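Local structure of ABC transporter substrate-binding protein-branched chain amino acid transport (Streptococcus pneumoniae, 4GNR) at residues K97-P101 with S303-K307; L119-Q125 with H329-A335; K131-Y136 with E349-P353; F178-D182 with E208-I212; F197-V202 with I221-G227. The protein binds isoleucine and probably hands it, with related branched-chain amino acids, to an ABC transporter. All coordinates share one frame; numbering follows the deposited sequence. Where two conformers were deposited one is given.

Interaction 1 of 5, residues K97-P101 with S303-K307; sequences KAGVP and SGEIK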
# COMPACT_ATOMS: atom_id res chain seq x y z
N LYS A 97 -5.99 18.62 -14.15
CA LYS A 97 -6.42 19.43 -15.30
C LYS A 97 -7.92 19.50 -15.43
O LYS A 97 -8.46 20.52 -15.85
CB LYS A 97 -5.82 18.92 -16.61
CG LYS A 97 -4.36 19.29 -16.75
CD LYS A 97 -3.74 18.91 -18.06
CE LYS A 97 -3.70 17.44 -18.21
NZ LYS A 97 -2.98 17.00 -19.43
N ALA A 98 -8.58 18.41 -15.08
CA ALA A 98 -10.05 18.31 -15.14
C ALA A 98 -10.73 18.72 -13.84
O ALA A 98 -11.95 18.69 -13.74
CB ALA A 98 -10.48 16.90 -15.51
N GLY A 99 -9.94 19.07 -12.82
CA GLY A 99 -10.50 19.45 -11.52
C GLY A 99 -11.22 18.31 -10.81
O GLY A 99 -12.23 18.53 -10.12
N VAL A 100 -10.69 17.09 -10.96
CA VAL A 100 -11.27 15.89 -10.36
C VAL A 100 -10.34 15.37 -9.26
O VAL A 100 -9.18 15.12 -9.52
CB VAL A 100 -11.49 14.80 -11.46
CG1 VAL A 100 -11.95 13.50 -10.81
CG2 VAL A 100 -12.49 15.28 -12.49
N PRO A 101 -10.86 15.18 -8.03
CA PRO A 101 -9.99 14.65 -6.99
C PRO A 101 -9.67 13.17 -7.24
O PRO A 101 -10.52 12.39 -7.64
CB PRO A 101 -10.83 14.84 -5.71
CG PRO A 101 -12.26 14.77 -6.20
CD PRO A 101 -12.24 15.42 -7.56
N SER A 303 -17.42 18.19 -8.87
CA SER A 303 -16.11 17.64 -8.39
C SER A 303 -15.20 18.51 -7.45
O SER A 303 -14.54 17.95 -6.59
CB SER A 303 -15.32 16.99 -9.53
OG SER A 303 -14.91 17.90 -10.53
N GLY A 304 -15.17 19.85 -7.61
CA GLY A 304 -14.40 20.76 -6.76
C GLY A 304 -14.91 20.69 -5.32
O GLY A 304 -14.15 20.81 -4.36
N GLU A 305 -16.23 20.54 -5.19
CA GLU A 305 -16.86 20.41 -3.86
C GLU A 305 -16.50 19.06 -3.21
O GLU A 305 -16.31 18.98 -2.00
CB GLU A 305 -18.37 20.64 -3.87
CG GLU A 305 -18.71 22.07 -4.19
CD GLU A 305 -20.15 22.44 -3.90
OE1 GLU A 305 -21.00 21.58 -3.58
OE2 GLU A 305 -20.44 23.65 -3.95
N ILE A 306 -16.43 17.99 -4.00
CA ILE A 306 -15.99 16.70 -3.45
C ILE A 306 -14.55 16.90 -2.89
O ILE A 306 -14.24 16.46 -1.78
CB ILE A 306 -16.01 15.57 -4.50
CG1 ILE A 306 -17.43 15.35 -5.02
CG2 ILE A 306 -15.45 14.30 -3.88
CD1 ILE A 306 -17.58 14.26 -6.06
N LYS A 307 -13.69 17.55 -3.68
CA LYS A 307 -12.32 17.85 -3.26
C LYS A 307 -12.32 18.65 -1.95
O LYS A 307 -11.61 18.31 -1.00
CB LYS A 307 -11.58 18.54 -4.41
CG LYS A 307 -10.13 18.95 -4.11
CD LYS A 307 -9.95 20.28 -3.46
CE LYS A 307 -10.30 21.41 -4.47
NZ LYS A 307 -10.07 22.77 -3.95
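A Schellman motif closes helix 85-97, and the carbonyl of its glycine is taken up by the first turn of helix 303-310. G99, at positive phi (65°), turns the chain out of the helix; in the conformer described, S303 OG donates to G99 O at 2.8 Å. That hydroxyl stands above the carbonyl plane, 45° out of it, brought there by a chi1 of 65° that lodges OG between the backbone N and the carbonyl carbon of S303. Two residues on, the P101 ring lies against the same helical turn. Its CD sits 3.6 Å from S303 O, the carbonyl that also receives the helical bond from K307 N. CG of the ring meets I306 CG2 at 4.0 Å, the two side chains crossing at about a right angle, and P101 CB touches K307 CB at the same distance. Beyond CB the K307 chain bends away, and its amine forms a salt bridge with D117. V100 points to the other side and packs on V71 of helix 60-72, while P101 and K307 both touch F120 of strand 119-121. Helix 303-310 so lies beside the entry to strand 102-104 of the five-stranded parallel sheet.

Interaction 2 of 5, residues L119-Q125 with H329-A335; sequences LFIGTFQ and HNTVKTA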
# COMPACT_ATOMS: atom_id res chain seq x y z
N LEU A 119 -5.03 15.86 -5.08
CA LEU A 119 -4.53 14.55 -4.67
C LEU A 119 -4.73 14.35 -3.17
O LEU A 119 -4.45 15.25 -2.37
CB LEU A 119 -3.05 14.38 -4.97
CG LEU A 119 -2.46 12.98 -4.68
CD1 LEU A 119 -3.11 11.90 -5.53
CD2 LEU A 119 -0.96 13.00 -4.91
N PHE A 120 -5.18 13.15 -2.81
CA PHE A 120 -5.33 12.72 -1.43
C PHE A 120 -4.63 11.38 -1.28
O PHE A 120 -4.69 10.55 -2.20
CB PHE A 120 -6.80 12.60 -1.02
CG PHE A 120 -7.50 13.92 -1.08
CD1 PHE A 120 -7.97 14.42 -2.30
CD2 PHE A 120 -7.63 14.72 0.05
CE1 PHE A 120 -8.55 15.68 -2.38
CE2 PHE A 120 -8.21 15.97 -0.03
CZ PHE A 120 -8.68 16.45 -1.24
N ILE A 121 -4.01 11.14 -0.13
CA ILE A 121 -3.27 9.89 0.14
C ILE A 121 -3.83 9.28 1.42
O ILE A 121 -3.86 9.93 2.46
CB ILE A 121 -1.76 10.14 0.25
CG1 ILE A 121 -1.18 10.66 -1.06
CG2 ILE A 121 -1.05 8.89 0.72
CD1 ILE A 121 -1.23 9.70 -2.16
N GLY A 122 -4.24 8.02 1.35
CA GLY A 122 -4.86 7.37 2.50
C GLY A 122 -3.95 6.71 3.52
O GLY A 122 -4.42 6.24 4.53
N THR A 123 -2.65 6.73 3.26
CA THR A 123 -1.68 5.96 4.04
C THR A 123 -0.50 6.79 4.56
O THR A 123 -0.44 8.02 4.41
CB THR A 123 -1.19 4.77 3.13
OG1 THR A 123 -0.48 3.82 3.93
CG2 THR A 123 -0.35 5.27 1.98
N PHE A 124 0.42 6.11 5.23
CA PHE A 124 1.65 6.68 5.75
C PHE A 124 2.69 6.84 4.61
O PHE A 124 2.43 6.50 3.45
CB PHE A 124 2.15 5.86 6.95
CG PHE A 124 2.13 4.35 6.72
CD1 PHE A 124 1.35 3.54 7.53
CD2 PHE A 124 2.85 3.76 5.70
CE1 PHE A 124 1.30 2.16 7.33
CE2 PHE A 124 2.78 2.37 5.47
CZ PHE A 124 2.00 1.58 6.28
N GLN A 125 3.87 7.35 4.95
CA GLN A 125 4.93 7.63 3.97
C GLN A 125 6.18 6.79 4.17
O GLN A 125 6.40 6.16 5.23
CB GLN A 125 5.28 9.14 3.91
CG GLN A 125 4.29 10.01 3.14
CD GLN A 125 2.90 10.04 3.75
OE1 GLN A 125 2.73 10.38 4.92
NE2 GLN A 125 1.90 9.71 2.95
N HIS A 329 -3.17 17.23 2.63
CA HIS A 329 -3.93 16.08 2.18
C HIS A 329 -3.33 14.73 2.56
O HIS A 329 -3.53 13.72 1.87
CB HIS A 329 -4.27 16.12 0.69
CG HIS A 329 -5.07 17.32 0.26
ND1 HIS A 329 -5.34 17.52 -1.07
CD2 HIS A 329 -5.61 18.37 0.92
CE1 HIS A 329 -6.03 18.64 -1.21
NE2 HIS A 329 -6.20 19.18 -0.02
N ASN A 330 -2.62 14.74 3.68
CA ASN A 330 -2.06 13.53 4.27
C ASN A 330 -2.76 13.25 5.60
O ASN A 330 -3.27 14.16 6.27
CB ASN A 330 -0.56 13.64 4.57
CG ASN A 330 0.28 13.75 3.33
OD1 ASN A 330 0.95 14.77 3.15
ND2 ASN A 330 0.21 12.79 2.45
N THR A 331 -2.76 11.98 5.99
CA THR A 331 -3.29 11.56 7.26
C THR A 331 -2.28 10.69 7.97
O THR A 331 -1.62 9.84 7.35
CB THR A 331 -4.63 10.76 7.08
OG1 THR A 331 -5.14 10.37 8.36
CG2 THR A 331 -4.51 9.56 6.12
N VAL A 332 -2.18 10.87 9.29
CA VAL A 332 -1.40 9.95 10.10
C VAL A 332 -2.24 8.63 10.08
O VAL A 332 -3.48 8.66 10.03
CB VAL A 332 -1.23 10.48 11.54
CG1 VAL A 332 -0.57 9.46 12.43
CG2 VAL A 332 -0.39 11.75 11.52
N LYS A 333 -1.55 7.50 10.08
CA LYS A 333 -2.18 6.20 10.11
C LYS A 333 -1.45 5.30 11.10
O LYS A 333 -0.22 5.38 11.25
CB LYS A 333 -2.14 5.52 8.74
CG LYS A 333 -2.88 6.26 7.64
CD LYS A 333 -4.40 6.34 7.85
CE LYS A 333 -5.08 5.01 7.81
NZ LYS A 333 -6.55 5.20 7.87
N THR A 334 -2.21 4.43 11.74
CA THR A 334 -1.62 3.41 12.61
C THR A 334 -0.84 2.42 11.73
O THR A 334 -1.27 2.03 10.64
CB THR A 334 -2.70 2.67 13.37
OG1 THR A 334 -3.39 3.62 14.19
CG2 THR A 334 -2.13 1.54 14.23
N ALA A 335 0.32 2.02 12.23
CA ALA A 335 1.15 1.03 11.57
C ALA A 335 1.42 -0.12 12.54
O ALA A 335 1.47 0.06 13.76
CB ALA A 335 2.47 1.64 11.10
O HOH W 1 -1.51 10.45 3.88
O HOH W 2 -7.12 6.09 5.05
O HOH W 3 0.62 11.01 6.31
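H329 lays its imidazole flat on the F120 ring in an offset stack, with centroids 4.0 Å apart and planes 8° from parallel. The same imidazole gives its ND1 proton to L119 O at 2.8 Å; the acceptor lies almost in the ring plane, so one bond and one ring face fix the rotation of H329. Next along the chain, I121 N donates to H329 O over 3.3 Å, a long but nearly linear bond. Beyond it, water replaces direct backbone pairing. Water 1 accepts from T331 N at 2.9 Å and has I121 O and T123 O as acceptors in reach. Water 2 donates to G122 O and accepts from K333 NZ at 3.0 Å; that amine also bonds T320 OG1 and Q322 O. K333 folds its CD to 3.3 Å from G122 O. Water 3 lies between Q125 OE1 and T331 O, while Q125 NE2 weakly bonds T123 O. At the far end F124 CE1 rests on A335 CB at 4.0 Å. The bond to L119 O puts a proton on ND1 and says nothing of NE2; the hydrated seam probably joins two of the chain crossings between the lobes, as in related binding proteins.

Interaction 3 of 5, residues K131-Y136 with E349-P353; sequences KIISNY and EVVKP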
# COMPACT_ATOMS: atom_id res chain seq x y z
N LYS A 131 12.10 4.64 9.21
CA LYS A 131 12.38 4.91 10.63
C LYS A 131 11.88 3.76 11.50
O LYS A 131 12.57 3.31 12.40
CB LYS A 131 11.71 6.22 11.08
CG LYS A 131 12.31 7.47 10.51
CD LYS A 131 11.44 8.68 10.80
CE LYS A 131 11.98 9.95 10.21
NZ LYS A 131 10.94 10.98 10.42
N ILE A 132 10.66 3.30 11.21
CA ILE A 132 10.09 2.17 11.95
C ILE A 132 10.96 0.92 11.76
O ILE A 132 11.25 0.20 12.71
CB ILE A 132 8.66 1.93 11.53
CG1 ILE A 132 7.75 3.02 12.13
CG2 ILE A 132 8.21 0.53 11.96
CD1 ILE A 132 6.33 2.95 11.56
N ILE A 133 11.36 0.65 10.51
CA ILE A 133 12.19 -0.52 10.26
C ILE A 133 13.50 -0.42 11.05
O ILE A 133 13.94 -1.38 11.68
CB ILE A 133 12.40 -0.73 8.75
CG1 ILE A 133 11.07 -1.14 8.08
CG2 ILE A 133 13.46 -1.80 8.50
CD1 ILE A 133 11.07 -1.06 6.55
N SER A 134 14.16 0.73 10.99
CA SER A 134 15.40 0.93 11.76
C SER A 134 15.18 0.69 13.26
O SER A 134 15.92 -0.05 13.92
CB SER A 134 15.96 2.33 11.55
OG SER A 134 17.18 2.50 12.26
N ASN A 135 14.14 1.31 13.82
CA ASN A 135 13.87 1.13 15.25
C ASN A 135 13.59 -0.34 15.61
O ASN A 135 14.07 -0.85 16.62
CB ASN A 135 12.65 1.96 15.69
CG ASN A 135 12.85 3.47 15.62
OD1 ASN A 135 13.98 3.96 15.51
ND2 ASN A 135 11.74 4.20 15.70
N TYR A 136 12.81 -1.00 14.77
CA TYR A 136 12.39 -2.38 15.05
C TYR A 136 13.58 -3.34 14.96
O TYR A 136 13.81 -4.19 15.84
CB TYR A 136 11.27 -2.80 14.10
CG TYR A 136 10.62 -4.08 14.51
CD1 TYR A 136 11.08 -5.32 14.06
CD2 TYR A 136 9.57 -4.07 15.42
CE1 TYR A 136 10.48 -6.51 14.48
CE2 TYR A 136 8.96 -5.25 15.85
CZ TYR A 136 9.43 -6.47 15.38
OH TYR A 136 8.87 -7.67 15.78
N GLU A 349 2.41 -5.92 16.10
CA GLU A 349 2.85 -4.92 17.11
C GLU A 349 2.65 -3.50 16.58
O GLU A 349 3.21 -3.16 15.54
CB GLU A 349 4.35 -5.11 17.42
CG GLU A 349 4.69 -6.47 18.00
CD GLU A 349 6.19 -6.71 18.02
OE1 GLU A 349 6.65 -7.49 17.18
OE2 GLU A 349 6.94 -6.03 18.78
N VAL A 350 1.89 -2.67 17.31
CA VAL A 350 1.69 -1.28 16.88
C VAL A 350 3.05 -0.59 17.00
O VAL A 350 3.70 -0.67 18.02
CB VAL A 350 0.64 -0.56 17.73
CG1 VAL A 350 0.58 0.90 17.38
CG2 VAL A 350 -0.71 -1.24 17.55
N VAL A 351 3.44 0.10 15.93
CA VAL A 351 4.72 0.79 15.84
C VAL A 351 4.56 2.17 15.26
O VAL A 351 3.68 2.42 14.46
CB VAL A 351 5.73 -0.03 14.97
CG1 VAL A 351 6.19 -1.30 15.69
CG2 VAL A 351 5.13 -0.37 13.60
N LYS A 352 5.45 3.06 15.69
CA LYS A 352 5.46 4.44 15.18
C LYS A 352 6.93 4.88 15.23
O LYS A 352 7.72 4.33 15.98
CB LYS A 352 4.54 5.36 15.99
CG LYS A 352 4.98 5.51 17.43
CD LYS A 352 4.04 6.38 18.28
CE LYS A 352 4.56 6.48 19.70
NZ LYS A 352 3.72 7.31 20.59
N PRO A 353 7.32 5.90 14.44
CA PRO A 353 8.71 6.34 14.48
C PRO A 353 9.13 6.86 15.83
O PRO A 353 8.28 7.32 16.59
CB PRO A 353 8.75 7.48 13.48
CG PRO A 353 7.66 7.23 12.58
CD PRO A 353 6.57 6.60 13.40
OXT PRO A 353 10.33 6.83 16.13
O HOH W 4 9.62 2.70 16.13
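I132 is the main bump on this side of helix 126-139, and it fits the hollow between V351 and the C-terminal P353. Its CG2 branch presses on V351 CG2 at 3.6 Å, the two side chains meeting at a slant. The other branch runs along the backbone beyond: I132 CG1 lies 3.7 Å from K352 C and also borders the proline ring at CD. This division follows from chi1 (-74°), which places CG2 opposite the backbone N and CG1 opposite the carbonyl carbon. One residue earlier, the extended K131 chain flanks the ring, with CD 4.0 Å from P353 CB. One turn on from I132, Y136 reaches past V351, whose CG1 approaches the ring obliquely at 4.4 Å from CD2. In the conformer of E349 described, Y136 OH donates to E349 OE1 at 2.6 Å on the syn side of the carboxylate, with ring and carboxylate planes 61° apart. At the opposite end N135 ND2 makes a weak bond to P353 OXT at 3.0 Å. I132 also touches A335 and M337 of the adjoining strand 335-341. A helix packed on the face of a sheet, here reaching its outermost strand with segment 131-136 at 123° to strand segment 349-351, belongs to the layered alpha/beta architecture of a periplasmic-binding-protein lobe, with the chain terminus tucked against the helix.

Interaction 4 of 5, residues F178-D182 with E208-I212; sequences FVAGD and EAGKI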
# COMPACT_ATOMS: atom_id res chain seq x y z
N PHE A 178 19.06 -4.96 -6.43
CA PHE A 178 18.42 -5.82 -7.42
C PHE A 178 17.51 -4.81 -8.17
O PHE A 178 17.44 -3.63 -7.82
CB PHE A 178 17.59 -6.96 -6.88
CG PHE A 178 16.47 -6.52 -5.96
CD1 PHE A 178 15.17 -6.31 -6.43
CD2 PHE A 178 16.73 -6.32 -4.61
CE1 PHE A 178 14.19 -5.90 -5.57
CE2 PHE A 178 15.73 -5.93 -3.75
CZ PHE A 178 14.46 -5.71 -4.23
N VAL A 179 16.83 -5.24 -9.23
CA VAL A 179 15.89 -4.34 -9.91
C VAL A 179 14.56 -5.07 -10.18
O VAL A 179 14.55 -6.29 -10.36
CB VAL A 179 16.41 -3.72 -11.21
CG1 VAL A 179 17.64 -2.88 -10.93
CG2 VAL A 179 16.69 -4.78 -12.21
N ALA A 180 13.46 -4.32 -10.20
CA ALA A 180 12.16 -4.91 -10.48
C ALA A 180 12.27 -5.67 -11.81
O ALA A 180 12.86 -5.21 -12.78
CB ALA A 180 11.07 -3.87 -10.55
N GLY A 181 11.68 -6.86 -11.81
CA GLY A 181 11.69 -7.75 -12.96
C GLY A 181 12.69 -8.88 -12.82
O GLY A 181 12.56 -9.93 -13.49
N ASP A 182 13.69 -8.68 -11.98
CA ASP A 182 14.68 -9.73 -11.75
C ASP A 182 14.03 -10.96 -11.16
O ASP A 182 13.12 -10.86 -10.34
CB ASP A 182 15.78 -9.30 -10.75
CG ASP A 182 16.77 -8.29 -11.30
OD1 ASP A 182 16.80 -8.01 -12.53
OD2 ASP A 182 17.58 -7.80 -10.48
N GLU A 208 9.66 -9.43 -6.44
CA GLU A 208 11.07 -9.58 -6.14
C GLU A 208 11.30 -10.04 -4.69
O GLU A 208 12.07 -10.97 -4.44
CB GLU A 208 11.85 -8.29 -6.41
CG GLU A 208 11.88 -7.87 -7.87
CD GLU A 208 10.52 -7.45 -8.43
OE1 GLU A 208 9.81 -6.67 -7.76
OE2 GLU A 208 10.21 -7.86 -9.58
N ALA A 209 10.65 -9.38 -3.73
CA ALA A 209 10.87 -9.73 -2.35
C ALA A 209 10.54 -11.20 -2.06
O ALA A 209 11.27 -11.84 -1.31
CB ALA A 209 10.08 -8.80 -1.43
N GLY A 210 9.45 -11.70 -2.62
CA GLY A 210 9.10 -13.10 -2.36
C GLY A 210 10.15 -14.06 -2.92
O GLY A 210 10.51 -15.06 -2.30
N LYS A 211 10.63 -13.77 -4.13
CA LYS A 211 11.69 -14.60 -4.75
C LYS A 211 13.00 -14.50 -3.94
O LYS A 211 13.72 -15.48 -3.81
CB LYS A 211 11.90 -14.19 -6.21
CG LYS A 211 10.72 -14.51 -7.11
CD LYS A 211 10.96 -14.09 -8.55
CE LYS A 211 9.76 -14.29 -9.47
NZ LYS A 211 8.64 -13.36 -9.14
N ILE A 212 13.31 -13.32 -3.42
CA ILE A 212 14.50 -13.13 -2.58
C ILE A 212 14.39 -14.01 -1.33
O ILE A 212 15.35 -14.69 -0.96
CB ILE A 212 14.69 -11.65 -2.23
CG1 ILE A 212 15.15 -10.88 -3.48
CG2 ILE A 212 15.68 -11.50 -1.07
CD1 ILE A 212 15.03 -9.39 -3.35
O HOH W 5 10.42 -10.62 -10.22
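E208 brings its carboxylate up against a type II beta turn running from V179 to D182. G181 N donates to E208 OE2 at 2.9 Å with an almost straight N-H...O angle of 172°, although it comes from above the carboxylate plane, 57° out of it. The acid reaches the turn because its chain bends at chi2, so that the carboxylate lies beside A180, whose CA is 3.6 Å from OE2. The stem of the same residue serves as packing surface: E208 CB meets F178 CE1 at 3.4 Å. One turn further along the helix, I212 sets CD1 over a face of the F178 ring, 3.7 Å from its centroid and 18° off the normal, a CH-pi contact. F178 thus receives helix 206-218 through two residues on the same side of the helix.

A second shell holds these groups in place. Water 5 donates to both E208 OE2 and D182 O, which gives the carboxylate oxygen a second bond; its link to K211 NZ is weak, and that amine bonds Q239 OE1 and N207 O. Within the turn D182 N bonds V179 O, and the D182 carboxylate takes V179 N on OD2 at 2.9 Å. Farther out, Y149 of strand 145-151 meets the F178 ring edge-to-face and also touches I212. The G181 backbone, with positive phi, suits the third position of a type II turn. Here a helix of the alpha/beta lobe packs on the end of edge strand 171-178 and grips the turn that follows, an acid-to-backbone-NH contact in the Rossmann-like layering of periplasmic binding proteins.

Interaction 5 of 5, residues F197-V202 with I221-G227; sequences FDAIVV and IDKPIVG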
# COMPACT_ATOMS: atom_id res chain seq x y z
N PHE A 197 25.48 -11.32 9.99
CA PHE A 197 24.49 -10.21 9.96
C PHE A 197 23.39 -10.73 10.82
O PHE A 197 23.29 -11.95 11.02
CB PHE A 197 24.00 -9.75 8.57
CG PHE A 197 23.52 -10.85 7.75
CD1 PHE A 197 22.24 -11.33 7.87
CD2 PHE A 197 24.38 -11.47 6.87
CE1 PHE A 197 21.83 -12.40 7.12
CE2 PHE A 197 23.98 -12.53 6.13
CZ PHE A 197 22.71 -13.00 6.25
N ASP A 198 22.57 -9.81 11.32
CA ASP A 198 21.47 -10.15 12.21
C ASP A 198 20.11 -10.06 11.51
O ASP A 198 19.13 -10.57 12.01
CB ASP A 198 21.49 -9.20 13.41
CG ASP A 198 22.79 -9.25 14.18
OD1 ASP A 198 23.33 -10.35 14.39
OD2 ASP A 198 23.26 -8.19 14.64
N ALA A 199 20.05 -9.36 10.38
CA ALA A 199 18.81 -9.20 9.62
C ALA A 199 19.13 -8.68 8.24
O ALA A 199 20.21 -8.09 8.03
CB ALA A 199 17.85 -8.23 10.35
N ILE A 200 18.20 -8.92 7.32
CA ILE A 200 18.29 -8.41 5.96
C ILE A 200 17.04 -7.52 5.74
O ILE A 200 15.93 -8.00 5.92
CB ILE A 200 18.29 -9.50 4.88
CG1 ILE A 200 19.37 -10.55 5.16
CG2 ILE A 200 18.49 -8.87 3.52
CD1 ILE A 200 19.40 -11.67 4.10
N VAL A 201 17.25 -6.26 5.43
CA VAL A 201 16.17 -5.29 5.16
C VAL A 201 16.03 -5.22 3.64
O VAL A 201 17.01 -4.93 2.96
CB VAL A 201 16.49 -3.93 5.78
CG1 VAL A 201 15.46 -2.90 5.38
CG2 VAL A 201 16.55 -4.03 7.31
N VAL A 202 14.81 -5.47 3.14
CA VAL A 202 14.54 -5.56 1.70
C VAL A 202 13.41 -4.64 1.26
O VAL A 202 12.25 -5.04 1.19
CB VAL A 202 14.21 -7.02 1.28
CG1 VAL A 202 14.04 -7.14 -0.25
CG2 VAL A 202 15.30 -8.01 1.76
N ILE A 221 20.08 -19.18 4.46
CA ILE A 221 20.04 -17.92 5.22
C ILE A 221 18.71 -17.94 5.96
O ILE A 221 17.65 -17.91 5.34
CB ILE A 221 20.11 -16.73 4.31
CG1 ILE A 221 21.45 -16.69 3.58
CG2 ILE A 221 19.91 -15.44 5.12
CD1 ILE A 221 21.51 -15.65 2.47
N ASP A 222 18.80 -17.99 7.29
CA ASP A 222 17.63 -18.07 8.19
C ASP A 222 17.30 -16.83 8.98
O ASP A 222 16.22 -16.75 9.59
CB ASP A 222 17.86 -19.22 9.18
CG ASP A 222 17.91 -20.54 8.50
OD1 ASP A 222 17.30 -20.64 7.42
OD2 ASP A 222 18.54 -21.47 9.05
N LYS A 223 18.21 -15.87 9.00
CA LYS A 223 18.03 -14.64 9.77
C LYS A 223 16.80 -13.85 9.30
O LYS A 223 16.32 -14.00 8.17
CB LYS A 223 19.28 -13.76 9.71
CG LYS A 223 20.47 -14.22 10.56
CD LYS A 223 20.19 -14.13 12.09
CE LYS A 223 21.35 -14.56 12.94
NZ LYS A 223 20.99 -14.45 14.39
N PRO A 224 16.27 -12.99 10.18
CA PRO A 224 15.11 -12.18 9.81
C PRO A 224 15.27 -11.41 8.52
O PRO A 224 16.33 -10.84 8.25
CB PRO A 224 15.00 -11.21 11.00
CG PRO A 224 15.49 -12.02 12.18
CD PRO A 224 16.67 -12.79 11.59
N ILE A 225 14.20 -11.43 7.73
CA ILE A 225 14.07 -10.64 6.47
C ILE A 225 12.93 -9.65 6.80
O ILE A 225 11.83 -10.09 7.17
CB ILE A 225 13.85 -11.46 5.23
CG1 ILE A 225 15.11 -12.32 4.99
CG2 ILE A 225 13.56 -10.55 4.03
CD1 ILE A 225 14.95 -13.31 3.86
N VAL A 226 13.20 -8.35 6.66
CA VAL A 226 12.27 -7.30 7.06
C VAL A 226 11.94 -6.40 5.89
O VAL A 226 12.83 -5.94 5.18
CB VAL A 226 12.93 -6.47 8.19
CG1 VAL A 226 11.95 -5.44 8.77
CG2 VAL A 226 13.46 -7.37 9.31
N GLY A 227 10.65 -6.15 5.72
CA GLY A 227 10.19 -5.35 4.61
C GLY A 227 9.23 -4.25 5.00
O GLY A 227 8.76 -4.13 6.13
O HOH W 6 20.35 -11.72 15.58
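I200 and V226 carry the main-chain bonding between two neighbouring parallel strands. I200 N donates to P224 O at 2.8 Å, V226 N returns a bond to I200 O at 2.9 Å, and V202 N closes the series on V226 O, also at 2.9 Å. All three bonds are close to straight, with N-H...O angles of 161° to 171°. The same oxygens receive CA-H...O contacts, among them I225 CA to I200 O at 3.3 Å. At the outer end, water 6 accepts from K223 NZ and gives a weak bond to D198 OD1; OD2 of that aspartate is held by the backbone N atoms of K144 and K145.

The strands 199-201 and 225-227, with axes 4.7 Å apart and 28° from parallel, are the two beta elements of a beta-alpha-beta unit whose connecting helix is 206-218. They lie next to each other in the seven-stranded mixed sheet.

Side chains sort onto both faces of the sheet. On the face of I200 and I225, the I200 CD1 tip meets I221 CG2 at 3.9 Å, the two side chains crossing at about a right angle. I221 CG2 also touches F197 CZ at the ring edge, near its plane. The K223 and F197 side chains run antiparallel alongside each other, with K223 CB 3.9 Å from F197 CE1. At the other end V202 CG2 rests on I225 CG2 at 3.8 Å; helix 206-218 packs here through I212 on V202 and V213 on I225. On the face of V201 and V226, both valines pack against I133 of helix 126-139.

Overall arrangement
Interaction 1 and the 119-121 end of interaction 2 lie in the lobe of the five-stranded parallel sheet and meet through F120, whose CE1 is 4.1 Å from P101 CB. Interactions 3, 4 and 5 belong to the lobe of the mixed sheet. Interaction 2 continues into that lobe, where A335 O probably bonds V351 N of interaction 3 at 2.9 Å. Helix 126-139 links interaction 3 to interaction 5, with I133 CG2 3.9 Å from V201 CG1, and interaction 5 meets interaction 4 where I212 CD1 is 4.0 Å from V202 CG1. The bound isoleucine is nearest interaction 2, about 6 Å from the T123 side chain, and about 10 Å from that of E208.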